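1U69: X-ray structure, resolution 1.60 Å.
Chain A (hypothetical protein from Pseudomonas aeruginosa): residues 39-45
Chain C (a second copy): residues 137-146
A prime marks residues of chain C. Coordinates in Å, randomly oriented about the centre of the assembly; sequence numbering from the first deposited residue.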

# COMPACT_ATOMS: atom_id res chain seq x y z
N ALA A 39 -27.60 -11.19 9.38
CA ALA A 39 -28.00 -12.38 8.63
C ALA A 39 -29.45 -12.21 8.18
O ALA A 39 -30.31 -11.93 9.01
CB ALA A 39 -27.87 -13.60 9.49
N PRO A 40 -29.72 -12.35 6.88
CA PRO A 40 -31.10 -12.20 6.39
C PRO A 40 -31.97 -13.41 6.68
O PRO A 40 -33.19 -13.30 6.57
CB PRO A 40 -30.93 -11.97 4.89
CG PRO A 40 -29.60 -12.49 4.53
CD PRO A 40 -28.77 -12.59 5.78
N GLY A 41 -31.37 -14.53 7.05
CA GLY A 41 -32.11 -15.69 7.50
C GLY A 41 -31.31 -16.54 8.47
O GLY A 41 -30.12 -16.29 8.70
N ASP A 42 -31.97 -17.54 9.03
CA ASP A 42 -31.30 -18.50 9.88
C ASP A 42 -30.25 -19.24 9.07
O ASP A 42 -30.40 -19.44 7.86
CB ASP A 42 -32.30 -19.52 10.44
CG ASP A 42 -33.29 -18.91 11.43
OD1 ASP A 42 -33.03 -17.84 12.02
OD2 ASP A 42 -34.38 -19.46 11.68
N TYR A 43 -29.17 -19.62 9.73
CA TYR A 43 -28.09 -20.33 9.06
C TYR A 43 -27.38 -21.22 10.09
O TYR A 43 -27.73 -21.19 11.28
CB TYR A 43 -27.18 -19.33 8.33
CG TYR A 43 -26.27 -18.49 9.19
CD1 TYR A 43 -24.91 -18.76 9.26
CD2 TYR A 43 -26.76 -17.39 9.89
CE1 TYR A 43 -24.05 -17.98 10.03
CE2 TYR A 43 -25.91 -16.60 10.66
CZ TYR A 43 -24.56 -16.91 10.74
OH TYR A 43 -23.70 -16.14 11.49
N PRO A 44 -26.45 -22.06 9.65
CA PRO A 44 -25.82 -23.01 10.56
C PRO A 44 -25.32 -22.43 11.89
O PRO A 44 -25.50 -23.10 12.90
CB PRO A 44 -24.68 -23.59 9.72
CG PRO A 44 -25.13 -23.45 8.31
CD PRO A 44 -25.97 -22.22 8.26
N SER A 45 -24.73 -21.23 11.91
CA SER A 45 -24.18 -20.66 13.15
C SER A 45 -24.77 -19.31 13.57
O SER A 45 -24.10 -18.50 14.22
CB SER A 45 -22.66 -20.51 12.98
OG SER A 45 -22.34 -19.60 11.94
N ALA C 137 -33.21 -10.16 0.18
CA ALA C 137 -31.91 -10.55 0.71
C ALA C 137 -31.93 -12.01 1.12
O ALA C 137 -30.99 -12.75 0.84
CB ALA C 137 -31.53 -9.67 1.89
N ARG C 138 -33.00 -12.44 1.78
CA ARG C 138 -33.10 -13.81 2.23
C ARG C 138 -33.24 -14.77 1.05
O ARG C 138 -32.69 -15.85 1.11
CB ARG C 138 -34.27 -14.00 3.21
CG ARG C 138 -34.21 -15.34 3.94
CD ARG C 138 -35.43 -15.65 4.79
NE ARG C 138 -35.72 -14.56 5.72
CZ ARG C 138 -36.73 -13.70 5.60
NH1 ARG C 138 -37.58 -13.76 4.58
NH2 ARG C 138 -36.88 -12.75 6.51
N ARG C 139 -33.97 -14.40 0.00
CA ARG C 139 -34.09 -15.27 -1.18
C ARG C 139 -32.71 -15.48 -1.81
O ARG C 139 -32.35 -16.60 -2.17
CB ARG C 139 -35.03 -14.67 -2.22
CG ARG C 139 -36.50 -14.66 -1.82
CD ARG C 139 -37.43 -14.30 -2.97
NE ARG C 139 -37.32 -12.91 -3.41
CZ ARG C 139 -37.94 -11.88 -2.85
NH1 ARG C 139 -38.76 -12.04 -1.81
NH2 ARG C 139 -37.76 -10.67 -3.34
N ALA C 140 -31.93 -14.41 -1.88
CA ALA C 140 -30.59 -14.49 -2.46
C ALA C 140 -29.65 -15.34 -1.60
O ALA C 140 -28.89 -16.14 -2.12
CB ALA C 140 -30.01 -13.09 -2.66
N PHE C 141 -29.76 -15.17 -0.28
CA PHE C 141 -29.03 -15.94 0.74
C PHE C 141 -29.34 -17.44 0.63
O PHE C 141 -28.43 -18.26 0.62
CB PHE C 141 -29.44 -15.39 2.12
CG PHE C 141 -28.57 -15.81 3.27
CD1 PHE C 141 -27.20 -15.63 3.24
CD2 PHE C 141 -29.15 -16.32 4.43
CE1 PHE C 141 -26.42 -15.98 4.33
CE2 PHE C 141 -28.37 -16.67 5.52
CZ PHE C 141 -27.00 -16.50 5.47
N GLU C 142 -30.62 -17.80 0.50
CA GLU C 142 -31.01 -19.20 0.35
C GLU C 142 -30.54 -19.80 -0.98
O GLU C 142 -30.08 -20.96 -1.03
CB GLU C 142 -32.52 -19.35 0.45
CG GLU C 142 -33.05 -19.09 1.85
CD GLU C 142 -34.57 -19.05 1.90
OE1 GLU C 142 -35.17 -18.25 1.14
OE2 GLU C 142 -35.15 -19.81 2.70
N ALA C 143 -30.61 -19.01 -2.04
CA ALA C 143 -30.16 -19.45 -3.36
C ALA C 143 -28.65 -19.74 -3.32
O ALA C 143 -28.19 -20.77 -3.83
CB ALA C 143 -30.47 -18.40 -4.41
N MSE C 144 -27.90 -18.83 -2.70
CA MSE C 144 -26.44 -18.97 -2.55
C MSE C 144 -26.06 -20.29 -1.88
O MSE C 144 -25.07 -20.91 -2.25
CB MSE C 144 -25.90 -17.81 -1.71
CG MSE C 144 -24.41 -17.75 -1.55
SE MSE C 144 -23.91 -16.58 -0.06
CE MSE C 144 -24.52 -17.72 1.41
N MSE C 145 -26.85 -20.70 -0.90
CA MSE C 145 -26.55 -21.91 -0.14
C MSE C 145 -26.68 -23.21 -0.94
O MSE C 145 -26.13 -24.24 -0.52
CB MSE C 145 -27.38 -21.94 1.16
CG MSE C 145 -26.90 -20.86 2.12
SE MSE C 145 -27.66 -20.84 3.92
CE MSE C 145 -25.98 -21.01 4.90
N THR C 146 -27.34 -23.16 -2.09
CA THR C 146 -27.44 -24.32 -3.00
C THR C 146 -26.28 -24.45 -3.98
O THR C 146 -26.17 -25.46 -4.69
CB THR C 146 -28.74 -24.26 -3.84
OG1 THR C 146 -28.69 -23.16 -4.77
CG2 THR C 146 -29.95 -23.97 -2.97

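Residues 39-45 of chain A form an irregular segment with no helix or strand. It lies against a helix of chain C that begins before Ala137′. Backbone hydrogen bonds such as Phe141′ N to Ala137′ O, 2.9 Å, hold the helix together. The backbones come nearest at Pro40 and Arg138′, whose CA atoms are 4.9 Å apart. Contacts fall on Ala137′, Arg138′, Phe141′ and Met145′. The spacing of Ala137′, Phe141′ and Met145′ is four residues, about one helical turn, so their side chains line one side of the helix. All three CA-to-CB bonds point toward chain A.

Pro40 is the centre of the contact and has the largest area covered by the other stretch. Its ring lies over one face of the Phe141′ ring. Pro40 CD sits 4.0 Å from the ring centroid and only 8° off the ring normal, a CH-pi contact. The C-H groups next to a proline nitrogen are slightly polarised and suit the electron-rich face of an aromatic ring. Pro40 CG also packs 3.7 Å from Phe141′ CG. The t rotamer of Phe141′, with chi1 at -166° and chi2 at 53°, places the ring in this position. Ala137′ has a short side chain, and its CB meets Pro40 CB at 3.8 Å.

The CA-to-CB bond of Arg138′ points sideways to the chain A stretch. Its chi1 and chi2 are both t, so the first part of the chain is extended. Chi3 then turns to m, at -53°. In this conformation Arg138′ NE donates a hydrogen bond to Pro40 O at 3.0 Å. The N-H...O angle is 126°, so the bond is weak. Arg138′ NH2 is hydrogen-bonded elsewhere in the structure.

Gly41 passes close to the arginine, with its CA 4.1 Å from Arg138′ CG. A CB at ideal geometry would lie just 3.1 Å from that CG, so the absence of a side chain permits the close approach. Gly41 O is 3.6 Å from Phe141′ CE2. The contact buries this oxygen, and it has no polar partner in the model.

Tyr43 begins toward the helix, but the end of its side chain leads away. Its chi1 is p, at 73°. Contact is made near the root: Tyr43 CB lies 4.0 Å from Phe141′ CZ and 4.0 Å from Met145′ CE. Met145′ is modelled as selenomethionine. Its chi1 is m and chi2 is t, while chi3 lies between wells at 122°. Its terminal methyl, CE, reaches Pro44 CD at 3.6 Å, an apolar contact.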